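Local atomic coordinates of 6-aminohexanoate-dimer hydrolase (Bacillus anthracis, PDB entry 4GB7), a protein that probably hydrolyses amide bonds of short 6-aminohexanoate oligomers, with a serine beta-lactamase-type fold. Residues 151-155 / 156-160; 161-165 / 166-170; 182-186 / 187-191; 256-259 / 260-264; 330-333 / 334-338. All coordinates share one frame; numbering follows the deposited sequence. Where two conformers were deposited one is given.

Contact 1: 151-155 / 156-160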
# COMPACT_ATOMS: atom_id res chain seq x y z
N GLN A 151 -6.10 -0.45 -14.34
CA GLN A 151 -5.66 0.41 -15.47
C GLN A 151 -5.29 -0.45 -16.68
O GLN A 151 -5.66 -0.12 -17.83
CB GLN A 151 -4.50 1.31 -15.09
CG GLN A 151 -4.26 2.47 -16.05
CD GLN A 151 -5.45 3.42 -16.07
OE1 GLN A 151 -5.98 3.80 -15.01
NE2 GLN A 151 -5.91 3.77 -17.26
N SER A 152 -4.59 -1.56 -16.42
CA SER A 152 -4.19 -2.50 -17.50
C SER A 152 -5.45 -3.06 -18.17
O SER A 152 -5.53 -3.08 -19.38
CB SER A 152 -3.33 -3.64 -16.98
OG SER A 152 -2.19 -3.12 -16.32
N LEU A 153 -6.40 -3.55 -17.37
CA LEU A 153 -7.62 -4.12 -17.95
C LEU A 153 -8.43 -3.12 -18.74
O LEU A 153 -9.04 -3.47 -19.80
CB LEU A 153 -8.47 -4.76 -16.84
CG LEU A 153 -7.95 -6.03 -16.18
CD1 LEU A 153 -8.71 -6.28 -14.90
CD2 LEU A 153 -8.07 -7.22 -17.10
N ALA A 154 -8.44 -1.88 -18.26
CA ALA A 154 -9.20 -0.81 -18.93
C ALA A 154 -8.57 -0.51 -20.31
O ALA A 154 -9.26 -0.47 -21.37
CB ALA A 154 -9.28 0.44 -18.07
N GLU A 155 -7.25 -0.41 -20.32
CA GLU A 155 -6.51 -0.23 -21.57
C GLU A 155 -6.54 -1.44 -22.56
O GLU A 155 -6.32 -1.27 -23.76
CB GLU A 155 -5.11 0.31 -21.26
CG GLU A 155 -5.26 1.69 -20.59
CD GLU A 155 -3.98 2.51 -20.43
OE1 GLU A 155 -2.97 2.25 -21.11
OE2 GLU A 155 -4.01 3.44 -19.60
N GLU A 156 -6.83 -2.64 -22.05
CA GLU A 156 -6.99 -3.87 -22.85
C GLU A 156 -8.44 -3.95 -23.35
O GLU A 156 -8.78 -4.89 -24.03
CB GLU A 156 -6.67 -5.13 -22.02
CG GLU A 156 -5.21 -5.28 -21.51
CD GLU A 156 -5.02 -6.36 -20.42
OE1 GLU A 156 -5.95 -7.18 -20.24
OE2 GLU A 156 -3.94 -6.41 -19.72
N ASN A 157 -9.25 -2.95 -23.01
CA ASN A 157 -10.69 -2.87 -23.34
C ASN A 157 -11.56 -3.98 -22.74
O ASN A 157 -12.55 -4.42 -23.34
CB ASN A 157 -10.87 -2.69 -24.84
CG ASN A 157 -10.40 -1.31 -25.27
OD1 ASN A 157 -10.84 -0.29 -24.73
ND2 ASN A 157 -9.46 -1.26 -26.18
N ARG A 158 -11.17 -4.46 -21.58
CA ARG A 158 -11.90 -5.51 -20.87
C ARG A 158 -12.91 -4.96 -19.87
O ARG A 158 -13.89 -5.66 -19.46
CB ARG A 158 -10.92 -6.45 -20.17
CG ARG A 158 -10.08 -7.19 -21.21
CD ARG A 158 -9.29 -8.31 -20.63
NE ARG A 158 -10.18 -9.40 -20.23
CZ ARG A 158 -9.77 -10.52 -19.63
NH1 ARG A 158 -8.49 -10.68 -19.32
NH2 ARG A 158 -10.67 -11.43 -19.29
N ILE A 159 -12.65 -3.73 -19.44
CA ILE A 159 -13.52 -2.95 -18.56
C ILE A 159 -13.45 -1.48 -19.02
O ILE A 159 -12.52 -1.04 -19.73
CB ILE A 159 -13.10 -3.05 -17.08
CG1 ILE A 159 -11.72 -2.50 -16.83
CG2 ILE A 159 -13.24 -4.49 -16.53
CD1 ILE A 159 -11.21 -2.63 -15.40
N ASP A 160 -14.45 -0.71 -18.60
CA ASP A 160 -14.58 0.69 -18.89
C ASP A 160 -14.65 1.40 -17.55
O ASP A 160 -15.57 1.14 -16.75
CB ASP A 160 -15.87 0.89 -19.66
CG ASP A 160 -16.10 2.33 -20.12
OD1 ASP A 160 -15.61 3.28 -19.53
OD2 ASP A 160 -16.89 2.49 -21.08

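Contact 2: 161-165 / 166-170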
# COMPACT_ATOMS: atom_id res chain seq x y z
N LEU A 161 -13.68 2.28 -17.31
CA LEU A 161 -13.57 2.97 -16.04
C LEU A 161 -14.75 3.92 -15.74
O LEU A 161 -14.97 4.30 -14.62
CB LEU A 161 -12.24 3.70 -15.97
CG LEU A 161 -10.99 2.83 -15.98
CD1 LEU A 161 -9.72 3.68 -15.88
CD2 LEU A 161 -11.01 1.82 -14.84
N GLU A 162 -15.54 4.24 -16.76
CA GLU A 162 -16.68 5.12 -16.58
C GLU A 162 -17.99 4.36 -16.37
O GLU A 162 -19.04 4.97 -16.14
CB GLU A 162 -16.79 6.09 -17.77
CG GLU A 162 -15.69 7.15 -17.83
CD GLU A 162 -15.45 7.87 -16.50
OE1 GLU A 162 -16.44 8.23 -15.82
OE2 GLU A 162 -14.26 8.09 -16.13
N LYS A 163 -17.92 3.02 -16.45
CA LYS A 163 -19.05 2.19 -16.07
C LYS A 163 -19.08 1.96 -14.56
O LYS A 163 -18.07 2.16 -13.85
CB LYS A 163 -19.01 0.89 -16.87
CG LYS A 163 -19.34 1.11 -18.33
CD LYS A 163 -19.39 -0.19 -19.11
CE LYS A 163 -19.70 0.10 -20.56
NZ LYS A 163 -19.78 -1.15 -21.38
N THR A 164 -20.25 1.59 -14.06
CA THR A 164 -20.46 1.32 -12.65
C THR A 164 -19.92 -0.05 -12.28
O THR A 164 -19.90 -0.97 -13.08
CB THR A 164 -21.96 1.33 -12.27
OG1 THR A 164 -22.68 0.37 -13.05
CG2 THR A 164 -22.57 2.73 -12.43
N ALA A 165 -19.49 -0.18 -11.04
CA ALA A 165 -19.03 -1.46 -10.54
C ALA A 165 -20.08 -2.56 -10.67
O ALA A 165 -19.71 -3.71 -10.92
CB ALA A 165 -18.54 -1.36 -9.08
N ASP A 166 -21.37 -2.23 -10.51
CA ASP A 166 -22.40 -3.24 -10.59
C ASP A 166 -22.72 -3.65 -12.02
O ASP A 166 -23.49 -4.59 -12.25
CB ASP A 166 -23.67 -2.86 -9.77
CG ASP A 166 -24.38 -1.60 -10.28
OD1 ASP A 166 -24.14 -1.16 -11.42
OD2 ASP A 166 -25.23 -1.07 -9.51
N THR A 167 -22.03 -3.03 -12.97
CA THR A 167 -22.03 -3.52 -14.36
C THR A 167 -21.28 -4.88 -14.40
O THR A 167 -21.63 -5.79 -15.15
CB THR A 167 -21.36 -2.52 -15.33
OG1 THR A 167 -22.13 -1.28 -15.37
CG2 THR A 167 -21.24 -3.14 -16.77
N TYR A 168 -20.27 -5.00 -13.55
CA TYR A 168 -19.42 -6.15 -13.55
C TYR A 168 -19.71 -7.09 -12.41
O TYR A 168 -19.51 -8.30 -12.55
CB TYR A 168 -17.96 -5.74 -13.52
CG TYR A 168 -17.61 -4.83 -14.65
CD1 TYR A 168 -17.63 -5.30 -15.96
CD2 TYR A 168 -17.36 -3.48 -14.45
CE1 TYR A 168 -17.32 -4.46 -17.01
CE2 TYR A 168 -17.06 -2.63 -15.49
CZ TYR A 168 -17.09 -3.12 -16.79
OH TYR A 168 -16.79 -2.30 -17.85
N ILE A 169 -20.16 -6.54 -11.26
CA ILE A 169 -20.48 -7.34 -10.08
C ILE A 169 -21.99 -7.26 -9.83
O ILE A 169 -22.48 -6.35 -9.19
CB ILE A 169 -19.71 -6.86 -8.83
CG1 ILE A 169 -18.19 -6.69 -9.12
CG2 ILE A 169 -20.04 -7.82 -7.69
CD1 ILE A 169 -17.47 -7.95 -9.52
N LYS A 170 -22.76 -8.20 -10.39
CA LYS A 170 -24.21 -8.09 -10.28
C LYS A 170 -24.68 -8.19 -8.83
O LYS A 170 -25.72 -7.64 -8.47
CB LYS A 170 -24.88 -9.12 -11.15
CG LYS A 170 -24.66 -10.57 -10.77
CD LYS A 170 -25.10 -11.47 -11.92
CE LYS A 170 -25.49 -12.85 -11.46
NZ LYS A 170 -26.22 -13.49 -12.59

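Contact 3: 182-186 / 187-191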
# COMPACT_ATOMS: atom_id res chain seq x y z
N LEU A 182 -16.00 2.87 -11.80
CA LEU A 182 -14.68 2.36 -11.50
C LEU A 182 -13.70 3.51 -11.21
O LEU A 182 -12.89 3.40 -10.28
CB LEU A 182 -14.14 1.49 -12.61
CG LEU A 182 -14.61 0.05 -12.56
CD1 LEU A 182 -16.13 -0.11 -12.61
CD2 LEU A 182 -13.93 -0.75 -13.66
N GLN A 183 -13.78 4.58 -12.00
CA GLN A 183 -12.95 5.75 -11.81
C GLN A 183 -13.16 6.38 -10.43
O GLN A 183 -12.18 6.74 -9.76
CB GLN A 183 -13.10 6.77 -12.96
CG GLN A 183 -12.02 7.85 -12.92
CD GLN A 183 -10.61 7.27 -13.07
OE1 GLN A 183 -10.31 6.60 -14.04
NE2 GLN A 183 -9.74 7.57 -12.12
N GLN A 184 -14.41 6.50 -10.00
CA GLN A 184 -14.73 6.97 -8.62
C GLN A 184 -14.09 6.13 -7.54
O GLN A 184 -13.56 6.66 -6.54
CB GLN A 184 -16.25 7.12 -8.44
CG GLN A 184 -16.74 8.32 -9.24
CD GLN A 184 -18.28 8.33 -9.45
OE1 GLN A 184 -19.00 7.31 -9.16
NE2 GLN A 184 -18.79 9.44 -9.96
N LEU A 185 -14.12 4.82 -7.74
CA LEU A 185 -13.46 3.88 -6.82
C LEU A 185 -11.94 4.09 -6.82
O LEU A 185 -11.28 4.22 -5.72
CB LEU A 185 -13.83 2.43 -7.16
CG LEU A 185 -15.28 2.02 -6.98
CD1 LEU A 185 -15.62 0.75 -7.76
CD2 LEU A 185 -15.69 1.82 -5.54
N MSE A 186 -11.37 4.12 -8.02
CA MSE A 186 -9.93 4.41 -8.21
C MSE A 186 -9.47 5.69 -7.50
O MSE A 186 -8.35 5.75 -6.93
CB MSE A 186 -9.60 4.49 -9.71
CG MSE A 186 -9.61 3.17 -10.46
SE MSE A 186 -8.03 2.16 -10.00
CE MSE A 186 -6.95 2.85 -11.41
N ASP A 187 -10.33 6.71 -7.50
CA ASP A 187 -10.01 8.00 -6.90
C ASP A 187 -10.48 8.17 -5.45
O ASP A 187 -10.40 9.30 -4.92
CB ASP A 187 -10.54 9.14 -7.79
CG ASP A 187 -9.78 9.27 -9.11
OD1 ASP A 187 -8.60 8.88 -9.13
OD2 ASP A 187 -10.38 9.69 -10.12
N MSE A 188 -11.01 7.11 -4.84
CA MSE A 188 -11.45 7.18 -3.46
C MSE A 188 -12.52 8.29 -3.28
O MSE A 188 -12.48 9.07 -2.39
CB MSE A 188 -10.26 7.36 -2.52
CG MSE A 188 -9.49 6.10 -2.37
SE MSE A 188 -10.34 4.60 -1.66
CE MSE A 188 -8.75 3.62 -1.17
N GLN A 189 -13.49 8.31 -4.18
CA GLN A 189 -14.57 9.27 -4.10
C GLN A 189 -15.94 8.62 -3.78
O GLN A 189 -17.02 9.16 -4.11
CB GLN A 189 -14.62 10.08 -5.37
CG GLN A 189 -13.45 11.03 -5.56
CD GLN A 189 -13.42 11.64 -6.93
OE1 GLN A 189 -14.15 11.21 -7.82
NE2 GLN A 189 -12.60 12.66 -7.10
N VAL A 190 -15.89 7.48 -3.09
CA VAL A 190 -17.07 6.75 -2.65
C VAL A 190 -17.17 6.84 -1.14
O VAL A 190 -16.26 6.37 -0.39
CB VAL A 190 -17.01 5.28 -3.14
CG1 VAL A 190 -18.29 4.57 -2.80
CG2 VAL A 190 -16.69 5.22 -4.67
N SER A 191 -18.26 7.46 -0.69
CA SER A 191 -18.43 7.82 0.73
C SER A 191 -19.35 6.79 1.37
O SER A 191 -20.57 6.74 1.07
CB SER A 191 -18.99 9.23 0.86
OG SER A 191 -18.07 10.24 0.47

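Contact 4: 256-259 / 260-264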
# COMPACT_ATOMS: atom_id res chain seq x y z
N THR A 256 -13.65 -3.58 -3.87
CA THR A 256 -14.61 -3.69 -4.98
C THR A 256 -13.87 -3.86 -6.32
O THR A 256 -14.21 -4.70 -7.17
CB THR A 256 -15.56 -2.50 -5.00
OG1 THR A 256 -16.31 -2.44 -3.76
CG2 THR A 256 -16.58 -2.60 -6.18
N LEU A 257 -12.92 -2.99 -6.55
CA LEU A 257 -12.06 -3.08 -7.73
C LEU A 257 -11.42 -4.46 -7.87
O LEU A 257 -11.36 -5.02 -8.93
CB LEU A 257 -10.99 -1.96 -7.70
CG LEU A 257 -11.47 -0.52 -7.87
CD1 LEU A 257 -10.36 0.48 -7.63
CD2 LEU A 257 -12.09 -0.32 -9.26
N ALA A 258 -10.91 -5.02 -6.78
CA ALA A 258 -10.34 -6.37 -6.82
C ALA A 258 -11.37 -7.44 -7.19
O ALA A 258 -11.05 -8.40 -7.89
CB ALA A 258 -9.61 -6.71 -5.53
N TRP A 259 -12.62 -7.29 -6.70
CA TRP A 259 -13.69 -8.19 -7.07
C TRP A 259 -13.94 -8.14 -8.56
O TRP A 259 -14.07 -9.17 -9.19
CB TRP A 259 -14.95 -7.84 -6.28
CG TRP A 259 -16.04 -8.86 -6.25
CD1 TRP A 259 -16.13 -10.08 -6.93
CD2 TRP A 259 -17.24 -8.78 -5.44
NE1 TRP A 259 -17.30 -10.75 -6.60
CE2 TRP A 259 -18.03 -9.99 -5.72
CE3 TRP A 259 -17.74 -7.84 -4.55
CZ2 TRP A 259 -19.23 -10.23 -5.09
CZ3 TRP A 259 -18.95 -8.09 -3.92
CH2 TRP A 259 -19.69 -9.26 -4.20
N ILE A 260 -13.86 -6.96 -9.14
CA ILE A 260 -13.96 -6.81 -10.58
C ILE A 260 -12.82 -7.54 -11.31
O ILE A 260 -13.06 -8.29 -12.26
CB ILE A 260 -13.99 -5.33 -10.99
CG1 ILE A 260 -15.27 -4.66 -10.45
CG2 ILE A 260 -13.91 -5.15 -12.51
CD1 ILE A 260 -15.29 -3.16 -10.55
N ILE A 261 -11.59 -7.36 -10.83
CA ILE A 261 -10.46 -8.09 -11.41
C ILE A 261 -10.74 -9.59 -11.46
O ILE A 261 -10.53 -10.26 -12.50
CB ILE A 261 -9.16 -7.80 -10.64
CG1 ILE A 261 -8.75 -6.33 -10.81
CG2 ILE A 261 -8.00 -8.72 -11.10
CD1 ILE A 261 -7.63 -5.87 -9.91
N ARG A 262 -11.17 -10.14 -10.32
CA ARG A 262 -11.37 -11.58 -10.21
C ARG A 262 -12.47 -12.03 -11.14
O ARG A 262 -12.34 -13.04 -11.83
CB ARG A 262 -11.69 -11.97 -8.79
CG ARG A 262 -10.60 -11.73 -7.74
CD ARG A 262 -11.12 -11.97 -6.34
NE ARG A 262 -10.15 -11.52 -5.34
CZ ARG A 262 -10.28 -10.46 -4.54
NH1 ARG A 262 -11.43 -9.79 -4.46
NH2 ARG A 262 -9.32 -10.14 -3.70
N THR A 263 -13.56 -11.29 -11.17
CA THR A 263 -14.69 -11.64 -12.01
C THR A 263 -14.35 -11.59 -13.49
O THR A 263 -14.71 -12.54 -14.26
CB THR A 263 -15.89 -10.74 -11.71
OG1 THR A 263 -16.28 -10.94 -10.35
CG2 THR A 263 -17.09 -11.08 -12.61
N ILE A 264 -13.75 -10.48 -13.91
CA ILE A 264 -13.32 -10.33 -15.34
C ILE A 264 -12.31 -11.41 -15.81
O ILE A 264 -12.46 -12.00 -16.87
CB ILE A 264 -12.79 -8.92 -15.64
CG1 ILE A 264 -13.92 -7.89 -15.51
CG2 ILE A 264 -12.06 -8.84 -16.99
CD1 ILE A 264 -14.92 -7.85 -16.64

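Contact 5: 330-333 / 334-338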
# COMPACT_ATOMS: atom_id res chain seq x y z
N PRO A 330 0.82 0.00 -17.96
CA PRO A 330 0.56 1.18 -18.75
C PRO A 330 1.40 2.39 -18.33
O PRO A 330 1.50 2.72 -17.13
CB PRO A 330 -0.94 1.43 -18.53
CG PRO A 330 -1.49 0.11 -18.12
CD PRO A 330 -0.40 -0.56 -17.37
N SER A 331 1.97 3.06 -19.34
CA SER A 331 2.70 4.30 -19.08
C SER A 331 1.74 5.39 -18.54
O SER A 331 2.16 6.33 -17.91
CB SER A 331 3.41 4.77 -20.35
OG SER A 331 2.45 5.05 -21.35
N SER A 332 0.45 5.26 -18.80
CA SER A 332 -0.52 6.24 -18.29
C SER A 332 -0.55 6.36 -16.76
O SER A 332 -0.94 7.41 -16.25
CB SER A 332 -1.93 5.90 -18.78
OG SER A 332 -2.42 4.72 -18.15
N ILE A 333 -0.15 5.30 -16.03
CA ILE A 333 -0.28 5.30 -14.58
C ILE A 333 0.50 6.46 -14.05
O ILE A 333 -0.03 7.33 -13.36
CB ILE A 333 0.17 3.98 -13.89
CG1 ILE A 333 -0.73 2.83 -14.31
CG2 ILE A 333 0.11 4.12 -12.35
CD1 ILE A 333 -0.23 1.44 -14.01
N THR A 334 1.76 6.50 -14.39
CA THR A 334 2.61 7.57 -13.87
C THR A 334 2.34 8.91 -14.58
O THR A 334 2.37 9.97 -13.93
CB THR A 334 4.10 7.18 -13.99
OG1 THR A 334 4.41 6.96 -15.37
CG2 THR A 334 4.35 5.92 -13.23
N GLU A 335 2.03 8.88 -15.89
CA GLU A 335 1.77 10.09 -16.64
C GLU A 335 0.60 10.84 -16.00
O GLU A 335 0.65 12.04 -15.76
CB GLU A 335 1.40 9.77 -18.11
CG GLU A 335 1.28 11.03 -18.97
CD GLU A 335 0.96 10.79 -20.44
OE1 GLU A 335 0.29 9.79 -20.77
OE2 GLU A 335 1.36 11.64 -21.26
N ASP A 336 -0.47 10.11 -15.75
CA ASP A 336 -1.69 10.72 -15.22
C ASP A 336 -1.47 11.27 -13.80
O ASP A 336 -1.97 12.35 -13.47
CB ASP A 336 -2.86 9.74 -15.22
CG ASP A 336 -3.36 9.43 -16.62
OD1 ASP A 336 -2.85 10.03 -17.59
OD2 ASP A 336 -4.27 8.56 -16.75
N ILE A 337 -0.71 10.56 -13.00
CA ILE A 337 -0.39 11.02 -11.69
C ILE A 337 0.40 12.31 -11.73
O ILE A 337 0.09 13.27 -11.01
CB ILE A 337 0.36 9.96 -10.88
CG1 ILE A 337 -0.61 8.82 -10.53
CG2 ILE A 337 0.98 10.58 -9.66
CD1 ILE A 337 0.08 7.51 -10.14
N LYS A 338 1.43 12.34 -12.58
CA LYS A 338 2.31 13.51 -12.67
C LYS A 338 1.62 14.74 -13.23
O LYS A 338 2.01 15.83 -12.95
CB LYS A 338 3.61 13.14 -13.39
CG LYS A 338 4.42 12.13 -12.55
CD LYS A 338 5.79 11.81 -13.14
CE LYS A 338 5.68 11.04 -14.45
NZ LYS A 338 7.00 10.50 -14.91
O HOH W 1 3.25 4.26 -15.62
O HOH W 2 -3.68 6.07 -15.71

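Contact 1: 151-155 / 156-160
L153 lies against I159 and R158, two residues of the chain that doubles back at the end of helix 143-155. Its CB meets CD1 of I159 at 3.8 Å, and its CD2 lies across the aliphatic stem of R158, 3.9 Å from CD. A chi1 of 63° in I159 turns the CG1 branch back over the helix until CG1 comes 4.0 Å from the methyl CB of A154. On the neighbouring side E156 reaches back along the last turn with its chain extended; OE1 comes near CD2 of L153, while OE2 forms a salt bridge with R276 of helix 269-278. The backbone under these side chains is a Schellman motif, with N157 at positive phi. R158 N bonds L153 O at 2.9 Å (161° at the hydrogen), and N157 N meets A154 O at 3.0 Å from above the carbonyl plane. The last carbonyls of the helix thus find donors in the reversing chain. Where such a motif usually has a hydrophobic pair, L153 meets only the aliphatic part of R158, and I159 supplies the true apolar contact. The carboxylates have polar partners: E156 pairs with R276, and E155 OE2 receives NE2 of Q151, on its anti side, and also bonds S332 OG.

Contact 2: 161-165 / 166-170
T164 OG1 holds the carboxylate of D166, 2.7 Å from OD1 and nearly in line with that C-O bond, where the chain enters the single helical turn 165-168. T164 donates this proton. D166 can receive it because its chi1 of 63° folds the carboxylate back to the residue two before it. The side chains of T164 and T167 cross at about a right angle, their OG1 atoms 2.9 Å apart. Beneath them the backbone closes the turn: T167 N bonds T164 O at 3.0 Å from above the carbonyl plane, and A165 O accepts from two donors, Y168 N at 3.0 Å and I169 N at 2.9 Å. The second of these lies in the carbonyl plane; the first comes from above it, so the short helix mixes i+3 and i+4 bonding. Further out, D166 OD2 takes N174 N, which fixes the other oxygen of the carboxylate. The methyl of A165 rests on T256, and I169 packs on W259 and T263, applying one side of the turn to helix 251-265. Y168 carries T167 CG2 over the centre of one ring face, 4.1 Å above the plane. Its OH bonds D160 N, and past it runs the extended chain of K163, crossing nearly at a right angle with CD 3.6 Å from Y168 OH.

Contact 3: 182-186 / 187-191
L185 overlaps V190 at the point where the chain leaves helix 182-186, its CD2 lying 3.6 Å from V190 CG2. The exit is a Schellman motif, with M188, a selenomethionine, at positive phi as the C-prime residue. Q189 N reaches back to Q184 O at 2.9 Å in a nearly straight bond (170°), and M188 N bonds L185 O at 3.0 Å from above the carbonyl plane. These two bonds fold the chain so that V190 points back at the helix and meets L185, which itself touches T256 and L257 of helix 251-265. Above the turn Q184 and Q189 run at about a right angle to each other, their amide planes 55° apart; Q184 CG lies 4.1 Å from Q189 OE1, and Q184 OE1 is taken by T181 N. On the neighbouring flank, D187 N closes the last regular turn onto Q183 O at 2.9 Å, while the side chains of the same two residues form a second link. The carboxylate of D187 is further occupied by H356 ND1 and N357 N, both at OD1, so the helix end is tied to strand 354-356 and the residue after it. M188 sends its side chain inward to touch K143, the lysine of a probable SxxK motif. Q183 NE2 also bonds N357 OD1. Bent at chi2 (61°), Q183 swings this NE2 round to D187 OD2 at 3.0 Å; OD2 lies in the plane of the amide, but NE2 comes to it from above the carboxylate plane.

Contact 4: 256-259 / 260-264
W259 O receives T263 N at 2.9 Å, nearly along its C=O axis and with 164° at the hydrogen. T263 OG1 stands 3.1 Å from the same W259 O. With CG anti to the backbone N (chi1 -165°) the indole lies alongside the next turn, CD1 of W259 3.5 Å from T263 OG1, so the threonine hydroxyl sits beside the pyrrole part; the ring stacks with that of Y231. The same i+4 bonding repeats from T256 to T263, making this a regular stretch of alpha-helix 251-265, a largely buried helix of the beta-lactamase-type fold. L257 and I261 face helix 143-155, and I260 packs on L182. R262 runs extended back along the preceding turn until its guanidinium lies with one face over A258 O and NH1 comes 3.7 Å from A258 CB. This buried cation has polar partners beyond the helix: NH2 forms a salt bridge with E297, and NH1 bonds the hydroxyl of Y231. L257 and I260 barely meet, CD2 to CD1 4.5 Å.

Contact 5: 330-333 / 334-338
This is the opening of helix 332-338, a short, partly exposed helix whose first turn is completed by water and which packs between helix 143-155 and strands 359-361 and 369-373. Water 1 stands between P330 and T334, donating to P330 O at 2.8 Å and accepting T334 N at 3.0 Å, so an amide of the first turn finds its acceptor through solvent. T334 OG1 is turned back toward the helix start by a chi1 of 60° and bonds N320 OD1. Direct i+4 backbone bonds start with E335 N, which meets S331 O in the carbonyl plane, and D336 N bonds S332 O at 2.8 Å. The following one, I337 N to I333 O, is weak. Along the buried side I333 and I337 lie side by side and point the same way, with I333 CG2 and I337 CD1 4.0 Å apart; I333 continues onto L317, while I337 covers W359, I361 and F369. On another side the carboxylate of D336 leans back over the preceding turn toward S332, whose OG has E155 as its second partner. Water 2 joins the two residues, donating to D336 OD2 at 2.8 Å and to S332 OG at 3.1 Å. A neutral bridge thus links the carboxylate to the preceding turn without a direct side-chain bond, and the donation to OD2 would suit an ionised D336.

Overall arrangement
Contacts 1 to 4 form one cluster, with centres 10 to 16 Å apart, on the same side of the chain's centre. Contacts 1 and 2 follow each other in the chain. Contact 2 is laced to contact 3 through backbone, L161 O to Q183 N 2.9 Å and K163 O to L182 N 3.0 Å. Contact 4 supplies a shared apolar face: I264 CG1 meets I159 CG2 of contact 1 at 3.6 Å, and L257 CD1 meets SE of M186 in contact 3 at 3.7 Å. Contact 5 touches contact 1 but stays about 7 Å, nearest atoms, from contacts 2 and 3. Contact 3 comes closest to the probable SxxK site of S140 and K143.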